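Local coordinates for protein H127A/Y244A mutant of alginate lyase AlyC3 in complex with dimannuronate (Psychromonas sp., PDB 7C8F) that is a mutated form of a PL7 lyase that probably cleaves alginate by beta-elimination, here holding dimannuronate in the groove of a beta-sandwich (jelly roll), at residues Q117-L123 against A240-F246; I31-E35 against M71-L76; K190-L194 against L223-D227. One frame throughout, in Å; residues are numbered along the deposited sequence.

Contact 1: Q117-L123 against A240-F246. With BEM (beta-D-mannopyranuronic acid), chain D.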
ATOM      1  N   GLN B 117     -22.492  -0.588  19.352  1.00 24.86           N
ATOM      2  CA  GLN B 117     -22.048  -1.671  18.485  1.00 22.50           C
ATOM      3  C   GLN B 117     -22.610  -3.023  18.917  1.00 19.97           C
ATOM      4  O   GLN B 117     -23.241  -3.728  18.120  1.00 19.24           O
ATOM      5  CB  GLN B 117     -20.516  -1.702  18.488  1.00 23.68           C
ATOM      6  CG  GLN B 117     -19.913  -2.522  17.384  1.00 29.86           C
ATOM      7  CD  GLN B 117     -18.440  -2.242  17.221  1.00 25.72           C
ATOM      8  OE1 GLN B 117     -17.882  -1.373  17.892  1.00 29.72           O
ATOM      9  NE2 GLN B 117     -17.797  -2.980  16.328  1.00 26.74           N
ATOM     10  N   ASN B 118     -22.404  -3.408  20.176  1.00 20.10           N
ATOM     11  CA  ASN B 118     -22.940  -4.657  20.714  1.00 18.75           C
ATOM     12  C   ASN B 118     -22.608  -5.849  19.812  1.00 19.21           C
ATOM     13  O   ASN B 118     -23.481  -6.541  19.284  1.00 18.62           O
ATOM     14  CB  ASN B 118     -24.438  -4.543  21.025  1.00 19.88           C
ATOM     15  CG  ASN B 118     -24.689  -3.928  22.389  1.00 28.06           C
ATOM     16  OD1 ASN B 118     -23.744  -3.628  23.121  1.00 23.68           O
ATOM     17  ND2 ASN B 118     -25.951  -3.735  22.739  1.00 26.91           N
ATOM     18  N   GLU B 119     -21.294  -6.087  19.666  1.00 18.18           N
ATOM     19  CA  GLU B 119     -20.751  -7.200  18.893  1.00 19.05           C
ATOM     20  C   GLU B 119     -19.737  -7.962  19.735  1.00 17.23           C
ATOM     21  O   GLU B 119     -19.088  -7.393  20.621  1.00 17.20           O
ATOM     22  CB  GLU B 119     -20.042  -6.702  17.603  1.00 15.56           C
ATOM     23  CG  GLU B 119     -21.006  -6.075  16.601  1.00 16.38           C
ATOM     24  CD  GLU B 119     -20.333  -5.290  15.504  1.00 19.00           C
ATOM     25  OE1 GLU B 119     -19.085  -5.327  15.387  1.00 19.71           O
ATOM     26  OE2 GLU B 119     -21.066  -4.622  14.746  1.00 21.70           O
ATOM     27  N   ILE B 120     -19.614  -9.261  19.460  1.00 15.09           N
ATOM     28  CA  ILE B 120     -18.488 -10.081  19.907  1.00 15.80           C
ATOM     29  C   ILE B 120     -17.780 -10.567  18.653  1.00 15.40           C
ATOM     30  O   ILE B 120     -18.392 -11.246  17.822  1.00 15.55           O
ATOM     31  CB  ILE B 120     -18.942 -11.282  20.757  1.00 18.22           C
ATOM     32  CG1 ILE B 120     -19.569 -10.805  22.070  1.00 19.52           C
ATOM     33  CG2 ILE B 120     -17.733 -12.225  21.031  1.00 17.66           C
ATOM     34  CD1 ILE B 120     -20.481 -11.843  22.730  1.00 20.20           C
ATOM     35  N   THR B 121     -16.493 -10.238  18.519  1.00 13.88           N
ATOM     36  CA  THR B 121     -15.696 -10.680  17.381  1.00 14.29           C
ATOM     37  C   THR B 121     -14.954 -11.933  17.789  1.00 15.25           C
ATOM     38  O   THR B 121     -14.278 -11.934  18.817  1.00 16.06           O
ATOM     39  CB  THR B 121     -14.688  -9.600  16.994  1.00 14.92           C
ATOM     40  OG1 THR B 121     -15.402  -8.418  16.617  1.00 15.03           O
ATOM     41  CG2 THR B 121     -13.778 -10.066  15.841  1.00 14.64           C
ATOM     42  N   PHE B 122     -15.089 -13.004  17.005  1.00 12.19           N
ATOM     43  CA  PHE B 122     -14.459 -14.270  17.362  1.00 12.78           C
ATOM     44  C   PHE B 122     -13.546 -14.863  16.292  1.00 12.92           C
ATOM     45  O   PHE B 122     -12.801 -15.801  16.600  1.00 13.74           O
ATOM     46  CB  PHE B 122     -15.500 -15.296  17.865  1.00 15.09           C
ATOM     47  CG  PHE B 122     -16.568 -15.624  16.867  1.00 12.72           C
ATOM     48  CD1 PHE B 122     -17.736 -14.868  16.795  1.00 15.57           C
ATOM     49  CD2 PHE B 122     -16.406 -16.689  16.006  1.00 13.32           C
ATOM     50  CE1 PHE B 122     -18.726 -15.165  15.859  1.00 14.13           C
ATOM     51  CE2 PHE B 122     -17.386 -17.005  15.077  1.00 14.17           C
ATOM     52  CZ  PHE B 122     -18.558 -16.235  15.000  1.00 14.96           C
ATOM     53  N   LEU B 123     -13.555 -14.339  15.068  1.00 12.44           N
ATOM     54  CA  LEU B 123     -12.551 -14.678  14.067  1.00 11.25           C
ATOM     55  C   LEU B 123     -12.168 -13.397  13.358  1.00 12.21           C
ATOM     56  O   LEU B 123     -13.029 -12.541  13.125  1.00 12.61           O
ATOM     57  CB  LEU B 123     -13.075 -15.671  13.026  1.00 14.05           C
ATOM     58  CG  LEU B 123     -13.630 -16.987  13.583  1.00 13.97           C
ATOM     59  CD1 LEU B 123     -14.451 -17.716  12.536  1.00 16.25           C
ATOM     60  CD2 LEU B 123     -12.494 -17.885  14.074  1.00 15.91           C
ATOM     61  N   ALA B 240      -8.266 -15.754  16.455  1.00 12.25           N
ATOM     62  CA  ALA B 240      -9.478 -16.434  16.878  1.00 12.32           C
ATOM     63  C   ALA B 240      -9.578 -16.362  18.391  1.00 13.50           C
ATOM     64  O   ALA B 240      -8.574 -16.525  19.087  1.00 14.33           O
ATOM     65  CB  ALA B 240      -9.487 -17.899  16.422  1.00 13.19           C
ATOM     66  N   GLY B 241     -10.790 -16.132  18.889  1.00 13.84           N
ATOM     67  CA  GLY B 241     -11.033 -16.104  20.323  1.00 14.34           C
ATOM     68  C   GLY B 241     -12.234 -15.234  20.604  1.00 13.67           C
ATOM     69  O   GLY B 241     -13.281 -15.428  19.971  1.00 14.93           O
ATOM     70  N   VAL B 242     -12.106 -14.253  21.501  1.00 15.03           N
ATOM     71  CA  VAL B 242     -13.148 -13.248  21.713  1.00 13.99           C
ATOM     72  C   VAL B 242     -12.516 -11.872  21.809  1.00 15.90           C
ATOM     73  O   VAL B 242     -11.413 -11.711  22.342  1.00 17.07           O
ATOM     74  CB  VAL B 242     -14.002 -13.505  22.974  1.00 15.48           C
ATOM     75  CG1 VAL B 242     -14.816 -14.758  22.819  1.00 17.61           C
ATOM     76  CG2 VAL B 242     -13.114 -13.582  24.208  1.00 17.32           C
ATOM     77  N   ALA B 243     -13.220 -10.883  21.272  1.00 15.56           N
ATOM     78  CA  ALA B 243     -12.890  -9.478  21.444  1.00 16.49           C
ATOM     79  C   ALA B 243     -14.214  -8.758  21.638  1.00 17.00           C
ATOM     80  O   ALA B 243     -15.155  -8.985  20.873  1.00 17.05           O
ATOM     81  CB  ALA B 243     -12.135  -8.922  20.231  1.00 16.49           C
ATOM     82  N   ASN B 244     -14.301  -7.913  22.666  1.00 17.23           N
ATOM     83  CA  ASN B 244     -15.578  -7.364  23.110  1.00 17.47           C
ATOM     84  C   ASN B 244     -15.815  -5.998  22.498  1.00 17.42           C
ATOM     85  O   ASN B 244     -14.994  -5.085  22.662  1.00 21.15           O
ATOM     86  CB  ASN B 244     -15.608  -7.221  24.631  1.00 19.47           C
ATOM     87  CG  ASN B 244     -15.554  -8.542  25.341  1.00 22.12           C
ATOM     88  OD1 ASN B 244     -15.794  -9.595  24.753  1.00 18.51           O
ATOM     89  ND2 ASN B 244     -15.246  -8.498  26.636  1.00 19.16           N
ATOM     90  N   GLN B 245     -16.947  -5.856  21.807  1.00 16.51           N
ATOM     91  CA  GLN B 245     -17.465  -4.548  21.434  1.00 18.05           C
ATOM     92  C   GLN B 245     -18.827  -4.360  22.098  1.00 22.16           C
ATOM     93  O   GLN B 245     -19.856  -4.200  21.427  1.00 21.04           O
ATOM     94  CB  GLN B 245     -17.510  -4.392  19.909  1.00 20.73           C
ATOM     95  CG  GLN B 245     -16.109  -4.360  19.253  1.00 21.12           C
ATOM     96  CD  GLN B 245     -15.614  -5.733  18.773  1.00 20.26           C
ATOM     97  OE1 GLN B 245     -16.405  -6.622  18.454  1.00 20.73           O
ATOM     98  NE2 GLN B 245     -14.290  -5.900  18.713  1.00 23.73           N
ATOM     99  N   PHE B 246     -18.836  -4.426  23.430  1.00 19.65           N
ATOM    100  CA  PHE B 246     -20.019  -4.219  24.255  1.00 18.79           C
ATOM    101  C   PHE B 246     -19.501  -3.945  25.660  1.00 22.28           C
ATOM    102  O   PHE B 246     -18.349  -4.262  25.975  1.00 23.07           O
ATOM    103  CB  PHE B 246     -20.951  -5.437  24.234  1.00 19.04           C
ATOM    104  CG  PHE B 246     -20.385  -6.647  24.915  1.00 20.92           C
ATOM    105  CD1 PHE B 246     -19.496  -7.480  24.256  1.00 20.29           C
ATOM    106  CD2 PHE B 246     -20.737  -6.958  26.226  1.00 21.48           C
ATOM    107  CE1 PHE B 246     -18.978  -8.591  24.879  1.00 19.45           C
ATOM    108  CE2 PHE B 246     -20.212  -8.071  26.858  1.00 23.33           C
ATOM    109  CZ  PHE B 246     -19.328  -8.889  26.186  1.00 22.49           C
TER
HETATM  110  C1  BEM D   2     -11.382  -2.188  15.552  1.00 65.95           C
HETATM  111  C2  BEM D   2     -12.732  -2.050  16.249  1.00 63.43           C
HETATM  112  O2  BEM D   2     -12.998  -0.684  16.528  1.00 84.87           O
HETATM  113  C3  BEM D   2     -13.819  -2.525  15.314  1.00 52.56           C
HETATM  114  O3  BEM D   2     -15.074  -2.231  15.830  1.00 34.39           O
HETATM  115  C4  BEM D   2     -13.770  -1.636  14.122  1.00 53.60           C
HETATM  116  O4  BEM D   2     -14.900  -1.784  13.315  1.00 85.04           O
HETATM  117  C5  BEM D   2     -12.486  -1.916  13.427  1.00 47.65           C
HETATM  118  O5  BEM D   2     -11.476  -1.527  14.321  1.00 39.25           O
HETATM  119  C6  BEM D   2     -12.409  -1.123  12.186  1.00 21.65           C
HETATM  120  O6B BEM D   2     -11.834  -0.061  12.197  1.00 25.04           O
HETATM  121  O6A BEM D   2     -12.746  -1.704  11.196  1.00 20.00           O
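The amide of Gln117 lies over the aliphatic start of Gln245, its CD 3.6 Å from Gln245 CB, and the two amide planes are turned 27° apart. At its edge, Gln117 NE2 donates twice: in a nearly straight bond (169°) to O3 of the mannuronate at 2.9 Å, and to Glu119 OE1, met from above the carboxylate plane. With CG anti to the backbone N (chi1 -165°) and the chain extended, the amide reaches the sugar. Gln245 bends at chi2, which brings its OE1 within 2.8 Å of the hydroxyl donor Thr121 OG1. The Phe246 ring has Glu119 O at its edge, while Ile120 CG1 approaches it obliquely, 3.6 Å from Phe246 CE1. Were Gln117 an alanine, the sugar O3 would probably lose this donor and Glu119 OE1 one of its partners. Glu119 also pairs with Arg144 and Lys148. Backbone bonds join Glu119 to Gln245 and Thr121 to the engineered Ala243, a tyrosine in the native enzyme; beyond Thr121 the register slips by one at a beta bulge, and Gly241 N bonds to Phe122 O. The side of this antiparallel ladder carrying Glu119, Thr121 and Gln245, where that tyrosine belonged, lines the substrate-binding groove of a PL7 jelly roll.

Contact 2: I31-E35 against M71-L76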
ATOM      1  N   ILE B  31      -3.798 -11.736  25.266  1.00 16.36           N
ATOM      2  CA  ILE B  31      -4.890 -11.662  26.202  1.00 17.66           C
ATOM      3  C   ILE B  31      -4.808 -10.499  27.168  1.00 19.29           C
ATOM      4  O   ILE B  31      -3.794 -10.211  27.682  1.00 19.02           O
ATOM      5  CB  ILE B  31      -4.967 -13.001  26.964  1.00 16.54           C
ATOM      6  CG1 ILE B  31      -6.141 -13.077  27.920  1.00 20.73           C
ATOM      7  CG2 ILE B  31      -3.667 -13.308  27.666  1.00 19.15           C
ATOM      8  CD1 ILE B  31      -6.343 -14.444  28.464  1.00 21.66           C
ATOM      9  N   SER B  32      -5.928  -9.850  27.368  1.00 18.02           N
ATOM     10  CA  SER B  32      -6.018  -8.754  28.273  1.00 19.23           C
ATOM     11  C   SER B  32      -6.105  -9.245  29.712  1.00 23.81           C
ATOM     12  O   SER B  32      -6.570 -10.293  29.975  1.00 22.45           O
ATOM     13  CB  SER B  32      -7.317  -8.013  27.983  1.00 20.90           C
ATOM     14  OG  SER B  32      -7.332  -7.429  26.729  1.00 21.98           O
ATOM     15  N   ASP B  33      -5.633  -8.407  30.613  1.00 22.90           N
ATOM     16  CA  ASP B  33      -5.784  -8.602  32.036  1.00 21.89           C
ATOM     17  C   ASP B  33      -7.155  -7.927  32.203  1.00 20.16           C
ATOM     18  O   ASP B  33      -7.288  -6.781  31.999  1.00 22.65           O
ATOM     19  CB  ASP B  33      -4.694  -7.861  32.792  1.00 21.06           C
ATOM     20  CG  ASP B  33      -4.931  -7.794  34.290  1.00 23.43           C
ATOM     21  OD1 ASP B  33      -5.947  -8.202  34.778  1.00 24.34           O
ATOM     22  OD2 ASP B  33      -4.045  -7.282  34.933  1.00 30.18           O
ATOM     23  N   ALA B  34      -8.149  -8.721  32.531  1.00 23.36           N
ATOM     24  CA  ALA B  34      -9.509  -8.203  32.635  1.00 32.94           C
ATOM     25  C   ALA B  34      -9.600  -7.046  33.621  1.00 37.28           C
ATOM     26  O   ALA B  34     -10.448  -6.164  33.461  1.00 34.15           O
ATOM     27  CB  ALA B  34     -10.477  -9.324  33.017  1.00 31.99           C
ATOM     28  N   GLU B  35      -8.732  -7.020  34.635  1.00 23.03           N
ATOM     29  CA  GLU B  35      -8.750  -5.967  35.641  1.00 23.99           C
ATOM     30  C   GLU B  35      -7.535  -5.048  35.559  1.00 23.40           C
ATOM     31  O   GLU B  35      -7.227  -4.330  36.514  1.00 22.03           O
ATOM     32  CB  GLU B  35      -8.975  -6.559  37.032  1.00 22.81           C
ATOM     33  CG  GLU B  35     -10.391  -7.110  37.138  1.00 30.88           C
ATOM     34  CD  GLU B  35     -10.676  -7.817  38.431  1.00 43.71           C
ATOM     35  OE1 GLU B  35      -9.808  -7.789  39.321  1.00 34.47           O
ATOM     36  OE2 GLU B  35     -11.776  -8.400  38.551  1.00 40.35           O
ATOM     37  N   MET B  71     -13.720 -13.222  28.063  1.00 15.39           N
ATOM     38  CA  MET B  71     -13.164 -11.931  28.439  1.00 16.77           C
ATOM     39  C   MET B  71     -14.281 -10.992  28.864  1.00 18.61           C
ATOM     40  O   MET B  71     -15.372 -11.005  28.282  1.00 18.54           O
ATOM     41  CB  MET B  71     -12.375 -11.296  27.284  1.00 17.79           C
ATOM     42  CG  MET B  71     -11.673  -9.975  27.637  1.00 18.60           C
ATOM     43  SD  MET B  71     -10.685 -10.039  29.153  1.00 21.14           S
ATOM     44  CE  MET B  71      -9.637 -11.464  28.842  1.00 21.85           C
ATOM     45  N   LYS B  72     -14.001 -10.150  29.832  1.00 19.82           N
ATOM     46  CA  LYS B  72     -14.923  -9.113  30.275  1.00 18.18           C
ATOM     47  C   LYS B  72     -14.419  -7.731  29.942  1.00 22.09           C
ATOM     48  O   LYS B  72     -13.257  -7.512  29.793  1.00 22.43           O
ATOM     49  CB  LYS B  72     -15.243  -9.231  31.771  1.00 21.16           C
ATOM     50  CG  LYS B  72     -14.089  -9.053  32.707  1.00 23.37           C
ATOM     51  CD  LYS B  72     -14.591  -8.771  34.122  1.00 34.74           C
ATOM     52  CE  LYS B  72     -13.468  -8.770  35.134  1.00 54.76           C
ATOM     53  NZ  LYS B  72     -13.854  -8.253  36.490  1.00 55.48           N
ATOM     54  N   ASN B  73     -15.353  -6.813  29.828  1.00 21.51           N
ATOM     55  CA  ASN B  73     -15.142  -5.406  29.575  1.00 20.61           C
ATOM     56  C   ASN B  73     -14.977  -5.017  28.131  1.00 25.36           C
ATOM     57  O   ASN B  73     -14.495  -5.753  27.365  1.00 23.09           O
ATOM     58  CB  ASN B  73     -14.041  -4.781  30.447  1.00 21.84           C
ATOM     59  CG  ASN B  73     -14.224  -5.070  31.918  1.00 27.20           C
ATOM     60  OD1 ASN B  73     -15.293  -5.013  32.441  1.00 29.58           O
ATOM     61  ND2 ASN B  73     -13.152  -5.365  32.572  1.00 25.71           N
ATOM     62  N   ASP B  74     -15.407  -3.818  27.829  1.00 22.98           N
ATOM     63  CA  ASP B  74     -15.378  -3.285  26.510  1.00 23.39           C
ATOM     64  C   ASP B  74     -13.964  -3.142  26.023  1.00 24.05           C
ATOM     65  O   ASP B  74     -13.131  -2.722  26.751  1.00 25.07           O
ATOM     66  CB  ASP B  74     -16.105  -1.943  26.495  1.00 24.81           C
ATOM     67  CG  ASP B  74     -16.558  -1.512  25.124  1.00 36.45           C
ATOM     68  OD1 ASP B  74     -16.629  -2.334  24.239  1.00 29.09           O
ATOM     69  OD2 ASP B  74     -16.878  -0.349  24.949  1.00 32.73           O
ATOM     70  N   HIS B  75     -13.734  -3.542  24.774  1.00 24.81           N
ATOM     71  CA  HIS B  75     -12.459  -3.390  24.076  1.00 26.52           C
ATOM     72  C   HIS B  75     -11.359  -4.312  24.584  1.00 27.97           C
ATOM     73  O   HIS B  75     -10.209  -4.191  24.139  1.00 30.14           O
ATOM     74  CB  HIS B  75     -11.978  -1.937  24.042  1.00 29.82           C
ATOM     75  CG  HIS B  75     -13.029  -0.976  23.582  1.00 35.03           C
ATOM     76  ND1 HIS B  75     -13.486   0.060  24.367  1.00 50.22           N
ATOM     77  CD2 HIS B  75     -13.732  -0.913  22.427  1.00 48.26           C
ATOM     78  CE1 HIS B  75     -14.415   0.731  23.708  1.00 39.41           C
ATOM     79  NE2 HIS B  75     -14.584   0.161  22.528  1.00 40.93           N
ATOM     80  N   LEU B  76     -11.660  -5.220  25.504  1.00 20.38           N
ATOM     81  CA  LEU B  76     -10.666  -6.198  25.910  1.00 20.27           C
ATOM     82  C   LEU B  76     -10.797  -7.456  25.052  1.00 19.63           C
ATOM     83  O   LEU B  76     -11.832  -7.709  24.426  1.00 20.03           O
ATOM     84  CB  LEU B  76     -10.773  -6.516  27.406  1.00 21.76           C
ATOM     85  CG  LEU B  76     -10.456  -5.351  28.358  1.00 24.14           C
ATOM     86  CD1 LEU B  76     -10.262  -5.841  29.794  1.00 21.34           C
ATOM     87  CD2 LEU B  76      -9.220  -4.586  27.895  1.00 31.18           C
TER
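The contact joins the loop that leaves strand 27-31 to the end of strand 67-72 and the type II beta turn Asn73-Leu76, which leads into strand 77-82; these strands belong to the two main sheets of the jelly-roll sandwich. Two residues of the loop, Ser32 and Ala34, meet side chains from both ends of the 71-76 segment. Met71 reaches across with CG anti to its own backbone N (chi1 -176°), then bends at both following torsions, so that its sulfur sits 3.9 Å from Ala34 CB and its methyl CE lies 3.5 Å from Ser32 O. That methyl also touches Ile31 CG1. From the turn, Leu76 presents its two branches differently: CD2 lies against the hydroxyl, 3.6 Å from Ser32 OG, whereas CD1 approaches the backbone, 3.7 Å from Ala34 O. The hydroxyl of Ser32 has its polar partners in Asn40 O and Arg77 N, so it is bonded despite the leucine beside it. Ala34 CB rests alongside the lysine chain, 3.6 Å from Lys72 CG and nearly as close to CE. Beyond CG that chain runs extended past the methyl and carries the ammonium to Glu35, where Lys72 NZ meets Glu35 OE2 at 2.9 Å on the anti lone pair, away from the other oxygen. In the loop, Asp33 OD1 accepts from Glu35 N, an Asx turn that ends at this acid. The chemistry is therefore graded: methyl, thioether and leucine branches pack in the buried part, while the charged pair lies toward the surface, Glu35 exposed and Lys72 partly so, where solvent would probably weaken the salt bridge.

Contact 3: K190-L194 against L223-D227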
ATOM      1  N   LYS B 190     -18.110  -3.816   3.530  1.00 14.30           N
ATOM      2  CA  LYS B 190     -19.154  -4.665   2.976  1.00 14.90           C
ATOM      3  C   LYS B 190     -19.520  -5.684   4.039  1.00 16.00           C
ATOM      4  O   LYS B 190     -18.638  -6.285   4.661  1.00 15.47           O
ATOM      5  CB  LYS B 190     -18.643  -5.364   1.715  1.00 18.49           C
ATOM      6  CG  LYS B 190     -19.714  -6.114   0.946  1.00 31.52           C
ATOM      7  CD  LYS B 190     -19.247  -6.465  -0.457  1.00 41.50           C
ATOM      8  CE  LYS B 190     -20.250  -7.371  -1.159  1.00 35.96           C
ATOM      9  NZ  LYS B 190     -21.631  -6.862  -1.036  1.00 38.20           N
ATOM     10  N   LYS B 191     -20.812  -5.860   4.279  1.00 15.69           N
ATOM     11  CA  LYS B 191     -21.283  -6.740   5.337  1.00 14.56           C
ATOM     12  C   LYS B 191     -22.029  -7.919   4.734  1.00 16.00           C
ATOM     13  O   LYS B 191     -22.856  -7.744   3.830  1.00 19.66           O
ATOM     14  CB  LYS B 191     -22.181  -5.970   6.315  1.00 17.16           C
ATOM     15  CG  LYS B 191     -21.466  -4.754   6.913  1.00 21.52           C
ATOM     16  CD  LYS B 191     -22.309  -4.000   7.936  1.00 26.50           C
ATOM     17  CE  LYS B 191     -23.375  -3.159   7.271  1.00 40.81           C
ATOM     18  NZ  LYS B 191     -23.993  -2.216   8.242  1.00 61.35           N
ATOM     19  N   TYR B 192     -21.740  -9.119   5.236  1.00 13.26           N
ATOM     20  CA  TYR B 192     -22.385 -10.344   4.776  1.00 13.49           C
ATOM     21  C   TYR B 192     -23.097 -11.021   5.938  1.00 14.53           C
ATOM     22  O   TYR B 192     -22.508 -11.226   7.006  1.00 13.72           O
ATOM     23  CB  TYR B 192     -21.363 -11.330   4.204  1.00 15.52           C
ATOM     24  CG  TYR B 192     -20.587 -10.817   3.001  1.00 13.82           C
ATOM     25  CD1 TYR B 192     -19.417 -10.105   3.158  1.00 14.84           C
ATOM     26  CD2 TYR B 192     -21.042 -11.054   1.697  1.00 16.31           C
ATOM     27  CE1 TYR B 192     -18.700  -9.641   2.054  1.00 16.08           C
ATOM     28  CE2 TYR B 192     -20.341 -10.600   0.596  1.00 17.15           C
ATOM     29  CZ  TYR B 192     -19.168  -9.890   0.779  1.00 18.52           C
ATOM     30  OH  TYR B 192     -18.465  -9.431  -0.322  1.00 21.42           O
ATOM     31  N   ASP B 193     -24.370 -11.382   5.723  1.00 13.85           N
ATOM     32  CA  ASP B 193     -25.163 -12.099   6.707  1.00 13.18           C
ATOM     33  C   ASP B 193     -24.772 -13.563   6.656  1.00 15.72           C
ATOM     34  O   ASP B 193     -24.948 -14.229   5.628  1.00 15.62           O
ATOM     35  CB  ASP B 193     -26.636 -11.937   6.330  1.00 12.92           C
ATOM     36  CG  ASP B 193     -27.597 -12.487   7.371  1.00 17.31           C
ATOM     37  OD1 ASP B 193     -27.190 -13.097   8.380  1.00 15.85           O
ATOM     38  OD2 ASP B 193     -28.821 -12.292   7.140  1.00 19.51           O
ATOM     39  N   LEU B 194     -24.211 -14.065   7.749  1.00 13.28           N
ATOM     40  CA  LEU B 194     -23.804 -15.456   7.809  1.00 14.24           C
ATOM     41  C   LEU B 194     -24.844 -16.327   8.491  1.00 15.40           C
ATOM     42  O   LEU B 194     -24.574 -17.502   8.743  1.00 18.92           O
ATOM     43  CB  LEU B 194     -22.444 -15.578   8.505  1.00 13.14           C
ATOM     44  CG  LEU B 194     -21.321 -14.743   7.878  1.00 13.82           C
ATOM     45  CD1 LEU B 194     -20.002 -14.977   8.626  1.00 14.41           C
ATOM     46  CD2 LEU B 194     -21.161 -15.034   6.389  1.00 15.99           C
ATOM     47  N   LEU B 223     -20.528 -18.813   1.379  1.00 16.69           N
ATOM     48  CA  LEU B 223     -21.342 -17.608   1.457  1.00 15.80           C
ATOM     49  C   LEU B 223     -20.627 -16.348   1.012  1.00 19.93           C
ATOM     50  O   LEU B 223     -21.293 -15.396   0.616  1.00 21.72           O
ATOM     51  CB  LEU B 223     -21.866 -17.382   2.878  1.00 18.57           C
ATOM     52  CG  LEU B 223     -22.942 -18.342   3.389  1.00 20.38           C
ATOM     53  CD1 LEU B 223     -23.397 -17.954   4.787  1.00 19.18           C
ATOM     54  CD2 LEU B 223     -24.127 -18.350   2.429  1.00 35.75           C
ATOM     55  N   VAL B 224     -19.303 -16.298   1.097  1.00 15.46           N
ATOM     56  CA  VAL B 224     -18.544 -15.104   0.734  1.00 14.81           C
ATOM     57  C   VAL B 224     -17.423 -15.514  -0.206  1.00 13.50           C
ATOM     58  O   VAL B 224     -16.647 -16.424   0.111  1.00 14.15           O
ATOM     59  CB  VAL B 224     -17.950 -14.411   1.977  1.00 17.65           C
ATOM     60  CG1 VAL B 224     -17.167 -13.158   1.570  1.00 18.42           C
ATOM     61  CG2 VAL B 224     -19.044 -14.057   2.968  1.00 20.61           C
ATOM     62  N   GLU B 225     -17.314 -14.823  -1.339  1.00 14.12           N
ATOM     63  CA  GLU B 225     -16.189 -14.976  -2.270  1.00 14.55           C
ATOM     64  C   GLU B 225     -15.884 -13.562  -2.748  1.00 15.75           C
ATOM     65  O   GLU B 225     -16.440 -13.088  -3.747  1.00 18.28           O
ATOM     66  CB  GLU B 225     -16.546 -15.911  -3.415  1.00 21.61           C
ATOM     67  CG  GLU B 225     -15.381 -16.250  -4.323  1.00 24.02           C
ATOM     68  CD  GLU B 225     -15.686 -17.429  -5.232  1.00 68.82           C
ATOM     69  OE1 GLU B 225     -16.649 -18.175  -4.944  1.00 43.69           O
ATOM     70  OE2 GLU B 225     -14.961 -17.611  -6.233  1.00 81.87           O
ATOM     71  N   HIS B 226     -15.018 -12.880  -2.006  1.00 16.29           N
ATOM     72  CA  HIS B 226     -14.848 -11.438  -2.115  1.00 14.47           C
ATOM     73  C   HIS B 226     -13.469 -11.121  -2.689  1.00 14.21           C
ATOM     74  O   HIS B 226     -12.450 -11.606  -2.182  1.00 15.40           O
ATOM     75  CB  HIS B 226     -15.010 -10.812  -0.737  1.00 15.67           C
ATOM     76  CG  HIS B 226     -14.894  -9.323  -0.734  1.00 18.99           C
ATOM     77  ND1 HIS B 226     -15.832  -8.506  -1.329  1.00 35.68           N
ATOM     78  CD2 HIS B 226     -13.944  -8.501  -0.231  1.00 16.34           C
ATOM     79  CE1 HIS B 226     -15.471  -7.245  -1.176  1.00 42.96           C
ATOM     80  NE2 HIS B 226     -14.334  -7.215  -0.505  1.00 19.46           N
ATOM     81  N   ASP B 227     -13.435 -10.316  -3.750  1.00 15.69           N
ATOM     82  CA  ASP B 227     -12.179  -9.900  -4.378  1.00 15.97           C
ATOM     83  C   ASP B 227     -11.467  -8.916  -3.453  1.00 15.95           C
ATOM     84  O   ASP B 227     -12.055  -7.913  -3.041  1.00 16.74           O
ATOM     85  CB  ASP B 227     -12.512  -9.250  -5.729  1.00 16.51           C
ATOM     86  CG  ASP B 227     -11.285  -8.760  -6.513  1.00 32.79           C
ATOM     87  OD1 ASP B 227     -10.172  -8.699  -5.973  1.00 25.20           O
ATOM     88  OD2 ASP B 227     -11.456  -8.397  -7.701  1.00 40.59           O
TER
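Tyr192 lays one face of its ring on the branched end of Val224, and the rest of the contact is arranged around that overlap. Val224 CG1 stands 3.9 Å from the ring centroid and only 13° off the normal, a CH-pi contact, while its sister methyl CG2 sits nearer the root of the ring, 3.6 Å from Tyr192 CG. Both methyls thus share the same face. The valine can do this because CG1 is anti to its backbone N (chi1 -180°), which leaves CG2 beside that nitrogen and spreads the two methyls along the ring. At the far end, the Tyr192 and His226 side chains meet at about a right angle, and the phenolic OH of Tyr192 comes within 3.0 Å of His226 ND1, an atom lying near the plane of the tyrosine ring. His226 NE2 is hydrogen-bonded to Tyr230 OH. At the opposite end of the tyrosine, Leu194 CD2 packs obliquely against Leu223 CD1 at 4.0 Å and also meets Val224, crossing it at about a right angle. The axes of 190-194 and 223-227 come no closer than 7.8 Å, and the contact is carried by side chains. Such face-to-face packing of strands 189-196 and 221-227, from different sheets, is characteristic of a beta-sandwich, here near one margin of the jelly roll.

How the contacts relate
All three contacts belong to one alginate lyase domain. Contact 2 closes first along the chain; contact 1 opens later and encloses contact 3 within its long loop. Contacts 1 and 2 are neighbours, their centres about 11 Å apart, and they touch through Asn244, whose O lies 2.9 Å from His75 N, a probable hydrogen bond. Contact 3 stands about 18 Å from contact 1 and about 29 Å from contact 2, centre to centre, across the chain's centre from the latter. Contact 1 pairs two strands of one sheet at the sugar-binding face, whereas contacts 2 and 3 link strands or loops of that sheet to the other sheet of the sandwich, away from the sugar.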